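Local structure of PA1221 (Pseudomonas aeruginosa, 4DG8) at residues Asn116-Leu119 / Cys120-Val123; Pro239-Pro242 / Gly243-Arg246; Ile287-Val290 / Pro291-Arg294; Leu370-Gly373 / Tyr374-Asp377. The protein belongs to the ANL superfamily of AMP-binding enzymes, carries a phosphopantetheine attachment domain in the same chain, and holds adenosine monophosphate in this crystal. All coordinates share one frame; numbering follows the deposited sequence.

How the contacts relate
All four contacts lie in the AMP-binding portion of the chain and follow one another in sequence without overlap. Contacts 1 and 4 are the pair that touch: with centres 15 Å apart, they are joined by a probable hydrogen bond of 2.7 Å between OE1 of Gln-122 and ND2 of Asn-376. Contacts 2 and 3, both at helix N-termini, have centres 20 Å apart and nearest atoms about 12 Å apart; each packs on helix 261-270. Contact 3 reaches the adenosine monophosphate through Ile-287, while the Tyr-374 side chain of contact 4 lies about 9 Å from it. Contacts 3 and 4 sit on opposite sides of the chain's centre, 33 Å apart between centres.

Contact 1 (Asn116-Leu119 / Cys120-Val123); sequences NAEL and CRQV
Glu-118, Arg-121 and Gln-122 form an i, i+3, i+4 polar cluster on one turn of helix 113-123, with the glutamate carboxylate as common acceptor. Arg-121 grips it side-on: NE donates to OE1 of Glu-118 over 2.9 Å, and NH2 of Arg-121 donates to OE2 of Glu-118, also at 2.9 Å. The first bond lies in the guanidinium plane; the second uses the syn lone pair of OE2. Because the two flat groups are turned 38° apart, this salt bridge is twisted rather than flat. OE2 of Glu-118 takes a further donor, NE2 of Gln-122, at 2.9 Å and from above the carboxylate plane. A bend at chi2 of Glu-118 (67°) carries the carboxylate along the helix to lie beside these partners. The three donated bonds, two from a cation, would be expected to favour the ionised acid. The other end of the glutamine amide, OE1, accepts from Asn-376.

Away from this polar edge, Leu-119 and Val-123 suit a face packed on Phe-171 of strand 166-172, and buried Asn-116 gives its ND2 to the Asp-108 carbonyl. Main-chain bonds repeat at i to i+4: N of Val-123 meets O of Leu-119 at 3.1 Å, and CG2 of Val-123 lies 3.4 Å from that same oxygen.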
# COMPACT_ATOMS: atom_id res chain seq x y z
N ASN A 116 -17.49 -7.76 1.37
CA ASN A 116 -17.25 -7.13 0.07
C ASN A 116 -18.42 -6.30 -0.43
O ASN A 116 -18.23 -5.23 -1.01
CB ASN A 116 -16.84 -8.17 -0.98
CG ASN A 116 -15.38 -8.53 -0.89
OD1 ASN A 116 -14.56 -7.70 -0.48
ND2 ASN A 116 -15.04 -9.76 -1.25
N ALA A 117 -19.64 -6.78 -0.20
CA ALA A 117 -20.82 -6.05 -0.61
C ALA A 117 -20.85 -4.71 0.09
O ALA A 117 -21.16 -3.68 -0.51
CB ALA A 117 -22.10 -6.86 -0.29
N GLU A 118 -20.52 -4.71 1.38
CA GLU A 118 -20.52 -3.44 2.10
C GLU A 118 -19.36 -2.49 1.65
O GLU A 118 -19.56 -1.27 1.53
CB GLU A 118 -20.56 -3.69 3.61
CG GLU A 118 -20.51 -2.42 4.46
CD GLU A 118 -21.75 -1.52 4.35
OE1 GLU A 118 -22.73 -1.86 3.64
OE2 GLU A 118 -21.74 -0.44 4.99
N LEU A 119 -18.19 -3.03 1.35
CA LEU A 119 -17.15 -2.19 0.74
C LEU A 119 -17.63 -1.55 -0.58
O LEU A 119 -17.44 -0.33 -0.82
CB LEU A 119 -15.86 -2.97 0.49
CG LEU A 119 -15.09 -3.57 1.68
CD1 LEU A 119 -13.75 -4.11 1.19
CD2 LEU A 119 -14.89 -2.54 2.80
N CYS A 120 -18.29 -2.37 -1.41
CA CYS A 120 -18.78 -1.91 -2.71
C CYS A 120 -19.83 -0.84 -2.57
O CYS A 120 -19.85 0.12 -3.34
CB CYS A 120 -19.30 -3.06 -3.59
SG CYS A 120 -17.96 -4.18 -4.20
N ARG A 121 -20.71 -1.01 -1.57
CA ARG A 121 -21.68 0.04 -1.28
C ARG A 121 -20.99 1.32 -0.79
O ARG A 121 -21.36 2.42 -1.19
CB ARG A 121 -22.68 -0.43 -0.24
CG ARG A 121 -23.97 0.41 -0.18
CD ARG A 121 -24.92 -0.10 0.91
NE ARG A 121 -24.37 0.08 2.25
CZ ARG A 121 -24.42 1.23 2.93
NH1 ARG A 121 -24.99 2.29 2.37
NH2 ARG A 121 -23.91 1.32 4.15
N GLN A 122 -19.99 1.18 0.08
CA GLN A 122 -19.35 2.36 0.66
C GLN A 122 -18.81 3.26 -0.44
O GLN A 122 -18.96 4.48 -0.36
CB GLN A 122 -18.22 1.98 1.64
CG GLN A 122 -18.71 1.48 2.99
CD GLN A 122 -19.50 2.56 3.75
OE1 GLN A 122 -19.06 3.70 3.87
NE2 GLN A 122 -20.68 2.19 4.25
N VAL A 123 -18.16 2.66 -1.43
CA VAL A 123 -17.62 3.44 -2.55
C VAL A 123 -18.40 3.45 -3.87
O VAL A 123 -17.90 3.94 -4.89
CB VAL A 123 -16.15 3.11 -2.80
CG1 VAL A 123 -15.37 3.46 -1.55
CG2 VAL A 123 -16.00 1.65 -3.17

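Contact 2 (Pro239-Pro242 / Gly243-Arg246); sequences PLDP and GVLR
Pro-239 meets Val-244 through its carbonyl oxygen, with O of Pro-239 3.7 Å from CG2 of Val-244, as the chain approaches the N-terminus of helix 242-250. Next, Leu-240 extends one methyl over the first turn: its CD1 lies 3.9 Å from CG1 of Val-244 and 4.1 Å from CB of Leu-245. The pairing of Leu-240, just before the cap, with Leu-245 is a hydrophobic staple, and both leucines also pack on Leu-208 of strand 206-209. Asp-241 is the N-cap. With chi1 at 63°, its CG sits between the backbone N and carbonyl carbon, which turns the carboxylate back to the helix end, where OD1 of Asp-241 accepts from N of Val-244 at 2.8 Å in a nearly straight bond (172°). Its main-chain O takes N of Leu-245 at 2.9 Å, the first i to i+4 bond of the helix. Pro-242 fills the first helical position, where a residue without an N-H costs nothing, and its ring rests on Leu-267 and Leu-270. Its O accepts from N of Arg-246 at 2.9 Å, with CB of Arg-246 3.2 Å away from that oxygen, while the guanidinium reaches out to a salt bridge with Asp-271. The cap gives an otherwise unbonded first-turn amide an acceptor, and a negative carboxylate at the positive end of the helix dipole is probably stabilising as well.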
# COMPACT_ATOMS: atom_id res chain seq x y z
N PRO A 239 4.36 -17.48 -3.38
CA PRO A 239 4.65 -16.57 -2.27
C PRO A 239 6.13 -16.18 -2.27
O PRO A 239 7.01 -17.04 -2.36
CB PRO A 239 4.33 -17.40 -1.03
CG PRO A 239 3.29 -18.42 -1.51
CD PRO A 239 3.68 -18.72 -2.95
N LEU A 240 6.40 -14.88 -2.17
CA LEU A 240 7.77 -14.43 -2.30
C LEU A 240 8.63 -14.96 -1.15
O LEU A 240 8.32 -14.76 0.02
CB LEU A 240 7.84 -12.91 -2.37
CG LEU A 240 9.21 -12.42 -2.86
CD1 LEU A 240 9.37 -12.68 -4.35
CD2 LEU A 240 9.42 -10.96 -2.55
N ASP A 241 9.71 -15.65 -1.52
CA ASP A 241 10.68 -16.18 -0.59
C ASP A 241 12.04 -16.11 -1.31
O ASP A 241 12.12 -15.54 -2.39
CB ASP A 241 10.33 -17.62 -0.16
CG ASP A 241 10.33 -18.61 -1.31
OD1 ASP A 241 10.94 -18.32 -2.38
OD2 ASP A 241 9.72 -19.69 -1.15
N PRO A 242 13.12 -16.64 -0.71
CA PRO A 242 14.43 -16.47 -1.36
C PRO A 242 14.51 -17.11 -2.73
O PRO A 242 15.10 -16.53 -3.64
CB PRO A 242 15.39 -17.18 -0.41
CG PRO A 242 14.73 -17.07 0.94
CD PRO A 242 13.24 -17.19 0.65
N GLY A 243 13.95 -18.31 -2.87
CA GLY A 243 13.99 -19.02 -4.13
C GLY A 243 13.21 -18.29 -5.21
O GLY A 243 13.73 -18.05 -6.31
N VAL A 244 11.97 -17.93 -4.91
CA VAL A 244 11.13 -17.21 -5.86
C VAL A 244 11.75 -15.86 -6.25
O VAL A 244 11.75 -15.49 -7.43
CB VAL A 244 9.67 -17.02 -5.33
CG1 VAL A 244 8.88 -16.09 -6.24
CG2 VAL A 244 8.95 -18.37 -5.18
N LEU A 245 12.29 -15.13 -5.29
CA LEU A 245 12.96 -13.86 -5.60
C LEU A 245 14.16 -14.09 -6.52
O LEU A 245 14.34 -13.39 -7.53
CB LEU A 245 13.43 -13.13 -4.33
CG LEU A 245 14.09 -11.77 -4.60
CD1 LEU A 245 13.18 -10.90 -5.48
CD2 LEU A 245 14.50 -11.03 -3.29
N ARG A 246 14.98 -15.08 -6.16
CA ARG A 246 16.14 -15.46 -6.97
C ARG A 246 15.73 -15.77 -8.41
O ARG A 246 16.44 -15.41 -9.35
CB ARG A 246 16.85 -16.67 -6.36
CG ARG A 246 17.90 -16.34 -5.30
CD ARG A 246 18.53 -17.65 -4.79
NE ARG A 246 19.43 -17.45 -3.65
CZ ARG A 246 20.74 -17.23 -3.75
NH1 ARG A 246 21.31 -17.17 -4.95
NH2 ARG A 246 21.48 -17.06 -2.66

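Contact 3 (Ile287-Val290 / Pro291-Arg294); sequences ILSV and PHVR. With AMP (adenosine monophosphate), chain B.
Ser-289 and His-292 join their side chains at the start of helix 290-299, with OG of Ser-289 2.7 Å from ND1 of His-292 in a hydrogen bond whose donor could be either. Ser-289 points its OG opposite its own N (chi1 163°), a short reach that takes the hydroxyl forward to the first turn. The imidazole swings back to meet it, CG standing beside the backbone N of His-292 (chi1 -70°), so that the hydroxyl arrives at the ring edge and in its plane. The other ring nitrogen, NE2, has a weak hydrogen bond to Asp-269, and Phe-264 and Asn-265 of helix 261-270 pack alongside.

The main chain adds to this grip. O of Ser-289 takes N of Val-293 at 3.0 Å and, weakly, N of His-292. Pro-291, which has no N-H to offer, suits a first-turn position where none is needed; its CD lies 3.4 Å from OG of Ser-289. Arg-294 runs its CB past O of Val-290 at 3.3 Å, and its NH1 is held by Leu-328 O and by a salt bridge to Glu-329. On the buried side, CD1 of Leu-288 meets CG2 of Val-293 at 4.3 Å.

Upstream, N of Ile-287 approaches C2 of the adenosine monophosphate at 3.4 Å, and CG1 of Ile-287 stands 4.0 Å from the same carbon. The whole is a helix N-terminus with Ser-289 as N-cap and Leu-288 with Val-293 as a hydrophobic staple, reached by the loop after strand 280-284, in which Ile-287 lines the pocket beside the adenine ring.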
# COMPACT_ATOMS: atom_id res chain seq x y z
N ILE A 287 9.14 0.39 11.28
CA ILE A 287 10.49 0.74 11.71
C ILE A 287 11.47 -0.31 11.20
O ILE A 287 11.32 -1.52 11.46
CB ILE A 287 10.54 0.84 13.25
CG1 ILE A 287 9.80 2.08 13.73
CG2 ILE A 287 12.01 0.85 13.81
CD1 ILE A 287 9.52 2.07 15.27
N LEU A 288 12.48 0.15 10.47
CA LEU A 288 13.47 -0.76 9.93
C LEU A 288 14.36 -1.30 11.05
O LEU A 288 14.65 -0.60 12.04
CB LEU A 288 14.33 -0.08 8.86
CG LEU A 288 13.66 0.54 7.63
CD1 LEU A 288 14.75 0.92 6.63
CD2 LEU A 288 12.64 -0.41 6.99
N SER A 289 14.80 -2.54 10.88
CA SER A 289 15.70 -3.18 11.83
C SER A 289 17.14 -2.89 11.36
O SER A 289 17.60 -3.44 10.35
CB SER A 289 15.44 -4.69 11.85
OG SER A 289 16.49 -5.41 12.44
N VAL A 290 17.84 -2.05 12.10
CA VAL A 290 19.21 -1.72 11.77
C VAL A 290 20.09 -2.98 11.64
O VAL A 290 20.89 -3.06 10.72
CB VAL A 290 19.80 -0.68 12.75
CG1 VAL A 290 21.27 -0.41 12.44
CG2 VAL A 290 18.97 0.63 12.70
N PRO A 291 19.94 -3.95 12.54
CA PRO A 291 20.81 -5.13 12.35
C PRO A 291 20.60 -5.85 11.01
O PRO A 291 21.58 -6.36 10.44
CB PRO A 291 20.42 -6.03 13.52
CG PRO A 291 19.98 -5.06 14.60
CD PRO A 291 19.24 -3.97 13.84
N HIS A 292 19.37 -5.91 10.51
CA HIS A 292 19.10 -6.55 9.23
C HIS A 292 19.58 -5.68 8.04
O HIS A 292 20.10 -6.19 7.06
CB HIS A 292 17.60 -6.89 9.09
CG HIS A 292 17.15 -8.00 10.00
ND1 HIS A 292 16.76 -7.79 11.30
CD2 HIS A 292 17.04 -9.33 9.78
CE1 HIS A 292 16.43 -8.95 11.85
NE2 HIS A 292 16.60 -9.90 10.95
N VAL A 293 19.40 -4.36 8.14
CA VAL A 293 19.90 -3.44 7.11
C VAL A 293 21.42 -3.54 7.03
O VAL A 293 21.98 -3.55 5.93
CB VAL A 293 19.47 -1.97 7.36
CG1 VAL A 293 20.20 -1.01 6.40
CG2 VAL A 293 17.97 -1.82 7.24
N ARG A 294 22.07 -3.63 8.19
CA ARG A 294 23.50 -3.84 8.29
C ARG A 294 23.88 -5.14 7.59
O ARG A 294 24.81 -5.17 6.77
CB ARG A 294 23.95 -3.91 9.77
CG ARG A 294 24.35 -2.56 10.41
CD ARG A 294 24.80 -2.72 11.88
NE ARG A 294 26.16 -3.24 12.01
CZ ARG A 294 27.25 -2.46 12.07
NH1 ARG A 294 27.11 -1.14 12.00
NH2 ARG A 294 28.46 -2.99 12.18
P AMP B . 0.04 2.44 5.21
O1P AMP B . -0.74 1.15 5.24
O2P AMP B . 1.10 2.62 4.13
O3P AMP B . -0.98 3.56 5.14
O5' AMP B . 0.69 2.70 6.63
C5' AMP B . 1.26 3.96 6.94
C4' AMP B . 1.87 3.97 8.31
O4' AMP B . 2.87 2.92 8.43
C3' AMP B . 2.63 5.24 8.69
O3' AMP B . 1.76 6.28 9.11
C2' AMP B . 3.58 4.75 9.77
O2' AMP B . 2.90 4.60 11.01
C1' AMP B . 3.94 3.35 9.25
N9 AMP B . 5.18 3.36 8.44
C8 AMP B . 5.21 3.33 7.09
N7 AMP B . 6.49 3.34 6.62
C5 AMP B . 7.31 3.41 7.68
C6 AMP B . 8.78 3.46 7.89
N6 AMP B . 9.63 3.45 6.85
N1 AMP B . 9.24 3.50 9.16
C2 AMP B . 8.39 3.50 10.21
N3 AMP B . 7.04 3.45 10.09
C4 AMP B . 6.44 3.40 8.88

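Contact 4 (Leu370-Gly373 / Tyr374-Asp377); sequences LAQG and YRND
Gln-372 and Arg-375 set their flat ends almost in one plane, the amide and guanidinium being only 6° apart although the two side chains approach at a slant. NH1 of Arg-375 donates to OE1 of Gln-372 at 3.1 Å, along a lone pair and in the carbonyl plane, with the oxygen also in the plane of the guanidinium. Gln-372 supplies a long, extended arm, and Arg-375 a kinked one: the bend at chi2 (75°) brings NH1, at the guanidinium edge, to the amide oxygen. A water closes a ring between them, accepting from NE2 of Gln-372 at 2.8 Å and from NH1 of Arg-375 at 3.0 Å.

Tyr-374 runs broadly the other way, its ring lodged against Lys-180, Ile-182 and Tyr-398 and its OH hydrogen-bonded to Glu-313. It faces the interior while Gln-372 and Arg-375, two before it and one after, reach outward. Gly-373 has backbone angles at which a CB would clash with N of Tyr-374 and be jammed against O of Gln-372, so glycine is needed here. Residues 373-374 form a short outermost strand of the mixed sheet, antiparallel to 180-185.

Beyond, a type I turn from Tyr-374 to Asp-377 is closed by N of Asp-377 on O of Tyr-374 at 3.0 Å. Asp-377 then caps helix 378-384 while its OD2 makes salt bridges with Lys-180 and Arg-380, and Asn-376 ties the turn to Ala-181.

At the surface, by contrast, the arginine meets a neutral amide and a water in this pairing. Its hold on Gln-372 therefore rests on direction: the coplanar groups and shared water fix the amide's rotation, with OE1 as acceptor and NE2 as donor.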
# COMPACT_ATOMS: atom_id res chain seq x y z
N LEU A 370 -1.45 14.28 -1.56
CA LEU A 370 -2.61 14.21 -0.66
C LEU A 370 -3.82 13.59 -1.36
O LEU A 370 -4.18 13.96 -2.49
CB LEU A 370 -2.98 15.59 -0.08
CG LEU A 370 -1.93 16.35 0.75
CD1 LEU A 370 -2.49 17.66 1.28
CD2 LEU A 370 -1.36 15.49 1.89
N ALA A 371 -4.46 12.64 -0.69
CA ALA A 371 -5.64 12.02 -1.26
C ALA A 371 -6.75 13.06 -1.31
O ALA A 371 -6.70 14.08 -0.62
CB ALA A 371 -6.06 10.80 -0.43
N GLN A 372 -7.73 12.83 -2.18
CA GLN A 372 -8.91 13.69 -2.21
C GLN A 372 -9.57 13.65 -0.84
O GLN A 372 -10.10 14.67 -0.36
CB GLN A 372 -9.87 13.22 -3.30
CG GLN A 372 -11.18 13.99 -3.35
CD GLN A 372 -12.24 13.29 -4.18
OE1 GLN A 372 -12.82 12.29 -3.74
NE2 GLN A 372 -12.49 13.81 -5.38
N GLY A 373 -9.55 12.48 -0.20
CA GLY A 373 -10.10 12.35 1.14
C GLY A 373 -10.65 10.96 1.39
O GLY A 373 -10.33 10.03 0.65
N TYR A 374 -11.48 10.81 2.41
CA TYR A 374 -12.09 9.51 2.66
C TYR A 374 -13.39 9.51 1.91
O TYR A 374 -14.32 10.22 2.27
CB TYR A 374 -12.35 9.29 4.14
CG TYR A 374 -11.07 9.31 4.94
CD1 TYR A 374 -10.15 8.27 4.83
CD2 TYR A 374 -10.78 10.37 5.78
CE1 TYR A 374 -8.96 8.29 5.54
CE2 TYR A 374 -9.60 10.40 6.50
CZ TYR A 374 -8.70 9.35 6.37
OH TYR A 374 -7.53 9.38 7.09
N ARG A 375 -13.44 8.70 0.86
CA ARG A 375 -14.52 8.77 -0.11
C ARG A 375 -15.86 8.56 0.59
O ARG A 375 -16.88 9.16 0.22
CB ARG A 375 -14.30 7.72 -1.20
CG ARG A 375 -15.24 7.83 -2.38
CD ARG A 375 -14.88 9.01 -3.30
NE ARG A 375 -15.71 8.91 -4.49
CZ ARG A 375 -15.75 9.80 -5.48
NH1 ARG A 375 -14.98 10.89 -5.46
NH2 ARG A 375 -16.55 9.57 -6.51
N ASN A 376 -15.83 7.71 1.60
CA ASN A 376 -17.02 7.36 2.37
C ASN A 376 -17.21 8.05 3.73
O ASN A 376 -18.15 7.69 4.46
CB ASN A 376 -17.11 5.84 2.52
CG ASN A 376 -16.06 5.30 3.45
OD1 ASN A 376 -15.00 5.91 3.63
ND2 ASN A 376 -16.36 4.16 4.08
N ASP A 377 -16.31 8.95 4.12
CA ASP A 377 -16.52 9.68 5.39
C ASP A 377 -16.17 11.16 5.25
O ASP A 377 -15.00 11.55 5.35
CB ASP A 377 -15.60 9.04 6.44
CG ASP A 377 -15.96 9.44 7.88
OD1 ASP A 377 -16.53 10.53 8.10
OD2 ASP A 377 -15.64 8.64 8.78
O HOH W 1 -13.94 12.76 -7.55